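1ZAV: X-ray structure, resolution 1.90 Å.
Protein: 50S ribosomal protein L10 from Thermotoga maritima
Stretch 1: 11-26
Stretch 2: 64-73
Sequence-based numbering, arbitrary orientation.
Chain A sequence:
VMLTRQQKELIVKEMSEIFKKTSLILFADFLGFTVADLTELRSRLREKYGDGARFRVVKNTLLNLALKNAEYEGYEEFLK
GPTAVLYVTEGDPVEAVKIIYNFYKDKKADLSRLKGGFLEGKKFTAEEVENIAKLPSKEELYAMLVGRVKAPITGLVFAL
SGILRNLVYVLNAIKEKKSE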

# COMPACT_ATOMS: atom_id res chain seq x y z
N ILE A 11 42.84 2.20 12.20
CA ILE A 11 42.02 2.08 10.99
C ILE A 11 40.74 1.31 11.31
O ILE A 11 39.66 1.70 10.89
N VAL A 12 40.87 0.22 12.07
CA VAL A 12 39.72 -0.60 12.45
C VAL A 12 38.78 0.19 13.36
O VAL A 12 37.56 0.17 13.20
N LYS A 13 39.34 0.89 14.33
CA LYS A 13 38.54 1.67 15.26
C LYS A 13 37.77 2.76 14.51
O LYS A 13 36.57 2.93 14.71
N GLU A 14 38.47 3.48 13.64
CA GLU A 14 37.85 4.55 12.86
C GLU A 14 36.65 4.01 12.08
O GLU A 14 35.55 4.55 12.16
N MET A 15 36.90 2.96 11.32
CA MET A 15 35.86 2.33 10.51
C MET A 15 34.70 1.85 11.38
O MET A 15 33.54 2.10 11.08
N SER A 16 35.03 1.16 12.48
CA SER A 16 34.02 0.64 13.39
C SER A 16 33.12 1.76 13.91
O SER A 16 31.91 1.59 14.03
N GLU A 17 33.73 2.89 14.24
CA GLU A 17 32.98 4.03 14.74
C GLU A 17 32.10 4.60 13.63
O GLU A 17 30.99 5.04 13.89
N ILE A 18 32.58 4.59 12.39
CA ILE A 18 31.77 5.10 11.30
C ILE A 18 30.53 4.22 11.14
O ILE A 18 29.41 4.71 11.13
N PHE A 19 30.75 2.91 11.05
CA PHE A 19 29.64 1.97 10.89
C PHE A 19 28.64 2.02 12.05
O PHE A 19 27.51 1.55 11.92
N LYS A 20 29.05 2.59 13.18
CA LYS A 20 28.16 2.70 14.32
C LYS A 20 27.17 3.85 14.14
O LYS A 20 26.18 3.93 14.86
N LYS A 21 27.42 4.73 13.17
CA LYS A 21 26.52 5.85 12.97
C LYS A 21 25.88 5.94 11.58
O LYS A 21 25.09 6.84 11.32
N THR A 22 26.22 5.01 10.71
CA THR A 22 25.69 4.99 9.34
C THR A 22 24.23 4.55 9.27
O THR A 22 23.76 3.81 10.14
N SER A 23 23.53 5.01 8.24
CA SER A 23 22.13 4.66 8.04
C SER A 23 22.04 3.68 6.87
O SER A 23 20.98 3.11 6.59
N LEU A 24 23.17 3.48 6.20
CA LEU A 24 23.26 2.57 5.08
C LEU A 24 24.69 2.08 4.91
O LEU A 24 25.65 2.84 5.06
N ILE A 25 24.81 0.79 4.64
CA ILE A 25 26.07 0.14 4.36
C ILE A 25 25.68 -0.84 3.25
O ILE A 25 24.91 -1.77 3.48
N LEU A 26 26.16 -0.59 2.03
CA LEU A 26 25.86 -1.46 0.91
C LEU A 26 27.18 -1.98 0.34
O LEU A 26 28.11 -1.22 0.08
N ASN A 64 35.49 -6.81 7.91
CA ASN A 64 35.05 -7.80 8.87
C ASN A 64 35.24 -7.33 10.32
O ASN A 64 34.29 -7.28 11.09
N LEU A 65 36.47 -6.96 10.68
CA LEU A 65 36.73 -6.50 12.05
C LEU A 65 35.92 -5.25 12.41
O LEU A 65 35.45 -5.11 13.54
N ALA A 66 35.77 -4.32 11.46
CA ALA A 66 35.00 -3.11 11.73
C ALA A 66 33.53 -3.42 11.99
O ALA A 66 32.92 -2.86 12.90
N LEU A 67 32.96 -4.32 11.20
CA LEU A 67 31.56 -4.71 11.37
C LEU A 67 31.39 -5.52 12.65
O LEU A 67 30.43 -5.33 13.39
N LYS A 68 32.34 -6.42 12.88
CA LYS A 68 32.31 -7.26 14.07
C LYS A 68 32.25 -6.37 15.32
O LYS A 68 31.38 -6.53 16.18
N ASN A 69 33.17 -5.41 15.39
CA ASN A 69 33.23 -4.52 16.54
C ASN A 69 32.07 -3.52 16.65
O ASN A 69 31.79 -3.03 17.74
N ALA A 70 31.41 -3.24 15.53
CA ALA A 70 30.26 -2.33 15.53
C ALA A 70 29.04 -3.15 15.93
O ALA A 70 27.92 -2.64 16.02
N GLU A 71 29.27 -4.44 16.16
CA GLU A 71 28.24 -5.39 16.57
C GLU A 71 27.20 -5.74 15.50
O GLU A 71 25.99 -5.78 15.77
N TYR A 72 27.68 -5.99 14.29
CA TYR A 72 26.81 -6.40 13.19
C TYR A 72 26.89 -7.92 13.09
O TYR A 72 27.89 -8.52 13.46
N GLU A 73 25.83 -8.53 12.58
CA GLU A 73 25.82 -9.98 12.40
C GLU A 73 25.24 -10.33 11.03
O GLU A 73 24.48 -9.55 10.46

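Packing of the first helix and the later strand against helix 64-69 and its C-terminal turn; the helix axes approach to 8.0 Å and cross at -51°. Val 12 (t) points toward the second helix and sets CG1 4.0 Å from CB of Leu 65. Met 15 (t) also points toward the second helix, its CG only 3.2 Å from CB of Ala 66. Ser 16 (m) points sideways where the backbones come closest, CA to CA of Ala 66 being 4.2 Å; its OG lies 2.8 Å from Val 12 O and 3.1 Å from Ala 66 O, and its single proton can serve either carbonyl. Ala 66 is a knob among Val 12, Met 15, Ser 16 and Phe 19. Phe 19 (m) points inward, with CE2 3.8 Å from Ala 66 CB and CD2 3.8 Å from CD2 of Leu 67 (m, t). Phe 19 O accepts a short 2.6 Å hydrogen bond from OH of Tyr 72 (m), near the plane of the tyrosine ring. Lys 20 (m) lays CG 4.0 Å from Ala 70 CB. Beyond, the O of water 1 donates to Tyr 72 OH (2.6 Å) and Thr 22 O (2.9 Å) and hydrogen-bonds Thr 22 OG1 (2.8 Å). Ile 25 (m, t) points toward the second stretch, CD1 3.7 Å from Tyr 72 CZ and 4.2 Å from Leu 67 CD2.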

# COMPACT_ATOMS: atom_id res chain seq x y z
CB ILE A 11 42.82 1.38 9.87
CG1 ILE A 11 44.01 2.26 9.49
CG2 ILE A 11 41.93 1.14 8.66
CD1 ILE A 11 44.95 1.63 8.49
CB VAL A 12 40.16 -1.89 13.22
CG1 VAL A 12 38.93 -2.62 13.77
CG2 VAL A 12 40.93 -2.81 12.28
CB LYS A 13 39.44 2.32 16.32
CG LYS A 13 38.73 3.23 17.30
CD LYS A 13 38.31 2.51 18.56
CE LYS A 13 38.11 3.50 19.70
NZ LYS A 13 39.34 4.31 19.95
CB GLU A 14 38.85 5.16 11.89
CG GLU A 14 39.97 5.93 12.57
CD GLU A 14 40.87 6.64 11.58
OE1 GLU A 14 41.36 5.97 10.63
OE2 GLU A 14 41.10 7.85 11.75
CB MET A 15 36.45 1.15 9.75
CG MET A 15 35.50 0.51 8.78
SD MET A 15 35.57 1.32 7.19
CE MET A 15 36.64 0.20 6.35
CB SER A 16 34.67 -0.08 14.58
OG SER A 16 35.32 -1.28 14.17
CB GLU A 17 33.94 5.10 15.28
CG GLU A 17 34.72 4.63 16.51
CD GLU A 17 35.75 5.63 16.99
OE1 GLU A 17 36.64 6.01 16.19
OE2 GLU A 17 35.68 6.03 18.17
CB ILE A 18 32.54 5.12 9.97
CG1 ILE A 18 33.57 6.25 9.98
CG2 ILE A 18 31.56 5.33 8.80
CD1 ILE A 18 34.49 6.24 8.77
CB PHE A 19 30.14 0.52 10.72
CG PHE A 19 30.90 0.28 9.45
CD1 PHE A 19 30.78 1.15 8.36
CD2 PHE A 19 31.72 -0.83 9.31
CE1 PHE A 19 31.47 0.92 7.18
CE2 PHE A 19 32.42 -1.08 8.13
CZ PHE A 19 32.29 -0.20 7.06
CB LYS A 20 28.94 2.92 15.62
CG LYS A 20 29.61 1.68 16.18
CD LYS A 20 30.13 1.94 17.59
CE LYS A 20 29.00 2.29 18.55
NZ LYS A 20 29.49 2.74 19.88
CB LYS A 21 27.24 7.17 13.27
CG LYS A 21 28.14 7.67 12.15
CD LYS A 21 28.33 9.19 12.27
CE LYS A 21 29.03 9.77 11.05
NZ LYS A 21 28.97 11.27 11.04
CB THR A 22 26.50 4.04 8.47
OG1 THR A 22 26.64 2.78 9.14
CG2 THR A 22 27.87 4.63 8.18
CB SER A 23 21.30 5.92 7.75
OG SER A 23 21.64 6.49 6.50
CB LEU A 24 22.81 3.25 3.77
CG LEU A 24 23.22 2.50 2.49
CD1 LEU A 24 22.41 1.22 2.39
CD2 LEU A 24 22.97 3.35 1.24
CB ILE A 25 26.63 -0.68 5.58
CG1 ILE A 25 26.95 0.26 6.74
CG2 ILE A 25 27.90 -1.41 5.17
CD1 ILE A 25 27.40 -0.47 8.03
CB LEU A 26 25.03 -0.71 -0.15
CG LEU A 26 24.63 -1.49 -1.41
CD1 LEU A 26 23.41 -0.86 -2.07
CD2 LEU A 26 25.80 -1.55 -2.37
CB ASN A 64 35.78 -9.12 8.64
CG ASN A 64 34.96 -10.33 9.07
OD1 ASN A 64 34.52 -10.42 10.21
ND2 ASN A 64 34.75 -11.26 8.14
CB LEU A 65 38.22 -6.23 12.26
CG LEU A 65 39.19 -7.42 12.22
CD1 LEU A 65 40.58 -6.95 12.62
CD2 LEU A 65 38.73 -8.51 13.17
CB ALA A 66 35.13 -2.14 10.56
CB LEU A 67 31.09 -5.54 10.17
CG LEU A 67 30.92 -4.75 8.87
CD1 LEU A 67 30.93 -5.69 7.68
CD2 LEU A 67 29.63 -3.96 8.95
CB LYS A 68 33.56 -8.14 14.11
CG LYS A 68 33.55 -9.22 15.20
CD LYS A 68 34.79 -10.10 15.08
CE LYS A 68 34.66 -11.38 15.88
NZ LYS A 68 34.34 -11.13 17.31
CB ASN A 69 34.58 -3.81 16.56
CG ASN A 69 35.68 -4.70 17.09
OD1 ASN A 69 35.68 -5.07 18.26
ND2 ASN A 69 36.61 -5.08 16.22
CB ALA A 70 30.05 -1.73 14.15
CB GLU A 71 27.58 -4.91 17.86
CG GLU A 71 28.62 -4.70 18.97
CD GLU A 71 28.02 -4.53 20.35
OE1 GLU A 71 28.80 -4.21 21.28
OE2 GLU A 71 26.80 -4.71 20.52
CB TYR A 72 27.28 -5.79 11.87
CG TYR A 72 26.91 -4.34 11.69
CD1 TYR A 72 27.59 -3.33 12.39
CD2 TYR A 72 25.88 -3.96 10.83
CE1 TYR A 72 27.24 -1.99 12.23
CE2 TYR A 72 25.52 -2.62 10.67
CZ TYR A 72 26.21 -1.64 11.37
OH TYR A 72 25.85 -0.32 11.21
CB GLU A 73 25.00 -10.66 13.49
CG GLU A 73 25.48 -10.37 14.89
CD GLU A 73 25.10 -11.46 15.87
OE1 GLU A 73 25.68 -12.57 15.77
OE2 GLU A 73 24.21 -11.22 16.72
O HOH W 1 24.46 1.08 9.50